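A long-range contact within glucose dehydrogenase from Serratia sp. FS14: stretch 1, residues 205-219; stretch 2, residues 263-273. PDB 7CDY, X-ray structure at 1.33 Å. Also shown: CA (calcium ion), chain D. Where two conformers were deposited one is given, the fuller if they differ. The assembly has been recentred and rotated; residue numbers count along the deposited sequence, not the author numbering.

Stretch 1, residues 205-219: IWEHEHGPRGGDELN
Stretch 2 263-273: VSPGLSGMAFY

A β-hairpin (stretch 1) packs one face against an extended segment (stretch 2) of the same chain, through side chains and side-chain-to-backbone hydrogen bonds, with no backbone-to-backbone hydrogen bond between them; 716 Å² is buried in all. The hairpin strands, 205-210 and 216-219, pair antiparallel: E207 N to N219 O 2.9 Å, N219 N to E207 O 2.8 Å, E209 N to E217 O 2.9 Å and E217 N to E209 O 3.0 Å. Strand 267-273 runs at 159° to the first of them, their axes 6.6 Å apart at closest, and at 28° to the second. Nearest CA atoms are those of G214 and S264, 4.6 Å apart, and of H210 and G266, 6.1 Å apart.

At the turn, D216 (chi1 -71°, m; chi2 5°) points toward stretch 2 and gathers its polar groups. Its OD1 accepts from S264 OG (m) at 2.9 Å and, within the hairpin, from G211 N at 2.8 Å. Its OD2 accepts from G266 N at 2.9 Å and L267 N at 3.1 Å, so one carboxylate oxygen holds two successive amides. G266 adopts phi/psi 84/62, where a CB would jam against the preceding carbonyl; G214 (90/166) and G215 (87/29) are constrained likewise.

H208 (chi1 71°, p; chi2 56°) reaches across to donate NE2 to G269 O at 2.8 Å, nearly straight at 178° and near the ring plane. L267 (m, t) lies over one face of this ring, its CB 3.8 Å from the centroid in a CH-pi contact. Water 1 bridges H208 ND1 (2.8 Å) and L267 O (2.9 Å), donating to the carbonyl. H210 (m, chi2 -89°) brings NE2 to 3.0 Å from L267 O, but the angle is too poor for a hydrogen bond.

Farther along, the contact turns apolar. M270 (p, t, m) places CE 3.9 Å from W206 CB and 4.0 Å from L218 CD1 (L218 t, p), while its SD lies obliquely 4.7 Å from the H208 ring centroid. F272 (m, chi2 -88°) directs its edge at the face of W206 (m, chi2 27°): planes at 81°, six-membered ring centroids 5.2 Å apart, CZ to W206 CD2 3.6 Å.

E207, E209 and E217 point away from stretch 2. E217 (m, t, chi3 -12°) chelates calcium through OE1 at 2.5 Å and OE2 at 2.4 Å, and N219 ND2 donates to E217 OE1 at 3.1 Å and E207 OE1 at 3.0 Å.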

# COMPACT_ATOMS: atom_id res chain seq x y z
N ILE A 205 -7.22 -11.12 -1.03
CA ILE A 205 -6.31 -10.01 -0.76
C ILE A 205 -4.97 -10.55 -0.27
O ILE A 205 -4.92 -11.36 0.66
CB ILE A 205 -6.93 -9.05 0.26
CG1 ILE A 205 -8.16 -8.34 -0.32
CG2 ILE A 205 -5.89 -8.03 0.77
CD1 ILE A 205 -7.83 -7.22 -1.29
N TRP A 206 -3.88 -10.10 -0.89
CA TRP A 206 -2.52 -10.35 -0.42
C TRP A 206 -1.92 -9.04 0.07
O TRP A 206 -2.34 -7.94 -0.34
CB TRP A 206 -1.64 -10.93 -1.52
CG TRP A 206 -1.98 -12.34 -1.99
CD1 TRP A 206 -3.20 -12.96 -1.96
CD2 TRP A 206 -1.07 -13.26 -2.60
NE1 TRP A 206 -3.08 -14.23 -2.50
CE2 TRP A 206 -1.79 -14.44 -2.89
CE3 TRP A 206 0.30 -13.21 -2.91
CZ2 TRP A 206 -1.19 -15.55 -3.49
CZ3 TRP A 206 0.89 -14.32 -3.50
CH2 TRP A 206 0.15 -15.47 -3.79
N GLU A 207 -0.92 -9.15 0.94
CA GLU A 207 -0.35 -8.01 1.63
C GLU A 207 1.15 -8.22 1.75
O GLU A 207 1.62 -9.36 1.82
CB GLU A 207 -0.99 -7.85 3.02
CG GLU A 207 -0.41 -6.78 3.93
CD GLU A 207 0.63 -7.29 4.90
OE1 GLU A 207 1.13 -8.43 4.75
OE2 GLU A 207 0.98 -6.51 5.82
N HIS A 208 1.91 -7.12 1.80
CA HIS A 208 3.31 -7.23 2.20
C HIS A 208 3.67 -6.10 3.15
O HIS A 208 2.98 -5.08 3.23
CB HIS A 208 4.28 -7.46 1.02
CG HIS A 208 4.48 -6.28 0.12
ND1 HIS A 208 4.89 -5.04 0.57
CD2 HIS A 208 4.39 -6.18 -1.23
CE1 HIS A 208 5.03 -4.23 -0.46
NE2 HIS A 208 4.74 -4.89 -1.56
N GLU A 209 4.76 -6.30 3.89
CA GLU A 209 5.12 -5.33 4.91
C GLU A 209 6.62 -5.36 5.16
O GLU A 209 7.28 -6.38 4.97
CB GLU A 209 4.37 -5.57 6.23
CG GLU A 209 4.52 -6.98 6.78
CD GLU A 209 3.63 -7.19 7.99
OE1 GLU A 209 4.13 -7.14 9.13
OE2 GLU A 209 2.41 -7.38 7.81
N HIS A 210 7.13 -4.23 5.64
CA HIS A 210 8.52 -4.11 6.06
C HIS A 210 8.74 -4.81 7.38
O HIS A 210 7.94 -4.67 8.32
CB HIS A 210 8.85 -2.63 6.29
CG HIS A 210 8.84 -1.80 5.05
ND1 HIS A 210 9.96 -1.64 4.26
CD2 HIS A 210 7.86 -1.08 4.46
CE1 HIS A 210 9.66 -0.87 3.23
NE2 HIS A 210 8.39 -0.51 3.33
N GLY A 211 9.83 -5.57 7.46
CA GLY A 211 10.40 -5.92 8.73
C GLY A 211 11.25 -4.80 9.25
O GLY A 211 11.41 -3.76 8.61
N PRO A 212 11.82 -5.00 10.44
CA PRO A 212 12.74 -4.00 10.99
C PRO A 212 14.11 -4.13 10.33
O PRO A 212 14.23 -3.86 9.13
CB PRO A 212 12.76 -4.33 12.49
CG PRO A 212 12.49 -5.82 12.55
CD PRO A 212 11.58 -6.13 11.35
N ARG A 213 15.15 -4.54 11.06
CA ARG A 213 16.42 -4.85 10.40
C ARG A 213 16.31 -6.29 9.91
O ARG A 213 16.58 -7.25 10.64
CB ARG A 213 17.59 -4.64 11.35
CG ARG A 213 18.95 -4.96 10.72
CD ARG A 213 20.07 -4.44 11.60
NE ARG A 213 21.36 -5.02 11.24
CZ ARG A 213 22.49 -4.75 11.88
NH1 ARG A 213 23.63 -5.31 11.49
NH2 ARG A 213 22.49 -3.91 12.91
N GLY A 214 15.88 -6.44 8.66
CA GLY A 214 15.55 -7.73 8.12
C GLY A 214 14.10 -8.12 8.34
O GLY A 214 13.36 -7.51 9.12
N GLY A 215 13.69 -9.15 7.61
CA GLY A 215 12.40 -9.78 7.85
C GLY A 215 11.20 -9.20 7.14
O GLY A 215 10.08 -9.33 7.65
N ASP A 216 11.37 -8.58 5.97
CA ASP A 216 10.21 -8.19 5.17
C ASP A 216 9.39 -9.43 4.84
O ASP A 216 9.92 -10.54 4.73
CB ASP A 216 10.66 -7.53 3.86
CG ASP A 216 11.28 -6.14 4.03
OD1 ASP A 216 11.47 -5.66 5.17
OD2 ASP A 216 11.59 -5.53 2.98
N GLU A 217 8.07 -9.25 4.69
CA GLU A 217 7.15 -10.37 4.60
C GLU A 217 6.08 -10.14 3.55
O GLU A 217 5.58 -9.02 3.37
CB GLU A 217 6.31 -10.56 5.87
CG GLU A 217 7.07 -10.85 7.11
CD GLU A 217 6.15 -11.05 8.29
OE1 GLU A 217 4.93 -10.75 8.23
OE2 GLU A 217 6.65 -11.53 9.31
N LEU A 218 5.66 -11.25 2.93
CA LEU A 218 4.45 -11.33 2.11
C LEU A 218 3.47 -12.26 2.82
O LEU A 218 3.84 -13.37 3.20
CB LEU A 218 4.82 -11.91 0.74
CG LEU A 218 3.71 -12.22 -0.26
CD1 LEU A 218 3.07 -10.94 -0.75
CD2 LEU A 218 4.26 -13.00 -1.43
N ASN A 219 2.23 -11.80 3.02
CA ASN A 219 1.19 -12.53 3.74
C ASN A 219 -0.08 -12.64 2.91
O ASN A 219 -0.36 -11.80 2.05
CB ASN A 219 0.83 -11.80 5.05
CG ASN A 219 1.97 -11.79 6.05
OD1 ASN A 219 2.37 -12.84 6.55
ND2 ASN A 219 2.48 -10.60 6.38
N VAL A 263 17.08 -10.65 4.60
CA VAL A 263 17.68 -9.35 4.31
C VAL A 263 16.63 -8.51 3.60
O VAL A 263 16.12 -8.91 2.54
CB VAL A 263 18.96 -9.50 3.47
CG1 VAL A 263 19.61 -8.14 3.23
CG2 VAL A 263 19.95 -10.46 4.17
N SER A 264 16.26 -7.39 4.20
CA SER A 264 15.11 -6.61 3.70
C SER A 264 15.39 -5.88 2.40
O SER A 264 16.29 -5.03 2.36
CB SER A 264 14.68 -5.57 4.72
OG SER A 264 14.21 -6.17 5.91
N PRO A 265 14.64 -6.14 1.33
CA PRO A 265 14.74 -5.26 0.15
C PRO A 265 14.06 -3.91 0.35
O PRO A 265 14.36 -2.98 -0.41
CB PRO A 265 14.03 -6.06 -0.96
CG PRO A 265 13.90 -7.48 -0.42
CD PRO A 265 13.77 -7.30 1.07
N GLY A 266 13.17 -3.79 1.34
CA GLY A 266 12.35 -2.60 1.51
C GLY A 266 11.12 -2.66 0.62
O GLY A 266 10.94 -1.80 -0.25
N LEU A 267 10.26 -3.66 0.83
CA LEU A 267 9.15 -3.91 -0.08
C LEU A 267 8.18 -2.73 -0.12
O LEU A 267 7.75 -2.22 0.92
CB LEU A 267 8.38 -5.15 0.36
CG LEU A 267 9.16 -6.42 0.65
CD1 LEU A 267 8.20 -7.51 1.08
CD2 LEU A 267 10.00 -6.87 -0.55
N SER A 268 7.81 -2.33 -1.33
CA SER A 268 6.89 -1.20 -1.51
C SER A 268 6.19 -1.35 -2.85
O SER A 268 6.85 -1.46 -3.89
CB SER A 268 7.67 0.11 -1.48
OG SER A 268 6.80 1.22 -1.45
N GLY A 269 4.86 -1.34 -2.82
CA GLY A 269 4.12 -1.51 -4.06
C GLY A 269 3.97 -2.98 -4.42
O GLY A 269 4.86 -3.79 -4.15
N MET A 270 2.83 -3.34 -5.01
CA MET A 270 2.66 -4.72 -5.44
C MET A 270 1.56 -4.80 -6.48
O MET A 270 0.53 -4.14 -6.35
CB MET A 270 2.40 -5.70 -4.27
CG MET A 270 0.97 -5.72 -3.75
SD MET A 270 0.68 -6.81 -2.32
CE MET A 270 0.97 -8.43 -3.00
N ALA A 271 1.79 -5.61 -7.50
CA ALA A 271 0.84 -5.81 -8.59
C ALA A 271 0.97 -7.21 -9.15
O ALA A 271 2.09 -7.67 -9.42
CB ALA A 271 1.07 -4.80 -9.71
N PHE A 272 -0.16 -7.89 -9.33
CA PHE A 272 -0.21 -9.16 -10.05
C PHE A 272 -0.33 -8.89 -11.54
O PHE A 272 -1.11 -8.03 -11.97
CB PHE A 272 -1.44 -9.95 -9.61
CG PHE A 272 -1.42 -10.38 -8.16
CD1 PHE A 272 -0.83 -11.58 -7.77
CD2 PHE A 272 -2.04 -9.59 -7.18
CE1 PHE A 272 -0.85 -11.97 -6.44
CE2 PHE A 272 -2.04 -9.98 -5.86
CZ PHE A 272 -1.45 -11.17 -5.49
N TYR A 273 0.43 -9.63 -12.35
CA TYR A 273 0.39 -9.44 -13.80
C TYR A 273 -0.59 -10.43 -14.42
O TYR A 273 -0.35 -11.64 -14.43
CB TYR A 273 1.78 -9.53 -14.44
CG TYR A 273 1.74 -9.10 -15.89
CD1 TYR A 273 1.90 -7.77 -16.24
CD2 TYR A 273 1.48 -10.03 -16.91
CE1 TYR A 273 1.83 -7.36 -17.57
CE2 TYR A 273 1.42 -9.63 -18.24
CZ TYR A 273 1.59 -8.29 -18.56
OH TYR A 273 1.53 -7.89 -19.88
CA CA D . 4.55 -11.50 10.54
O HOH W 1 5.68 -3.28 2.60
O HOH W 2 3.28 -9.45 10.44
O HOH W 3 3.32 -13.15 9.19
O HOH W 4 5.90 -10.26 12.10
O HOH W 5 5.52 -13.36 11.64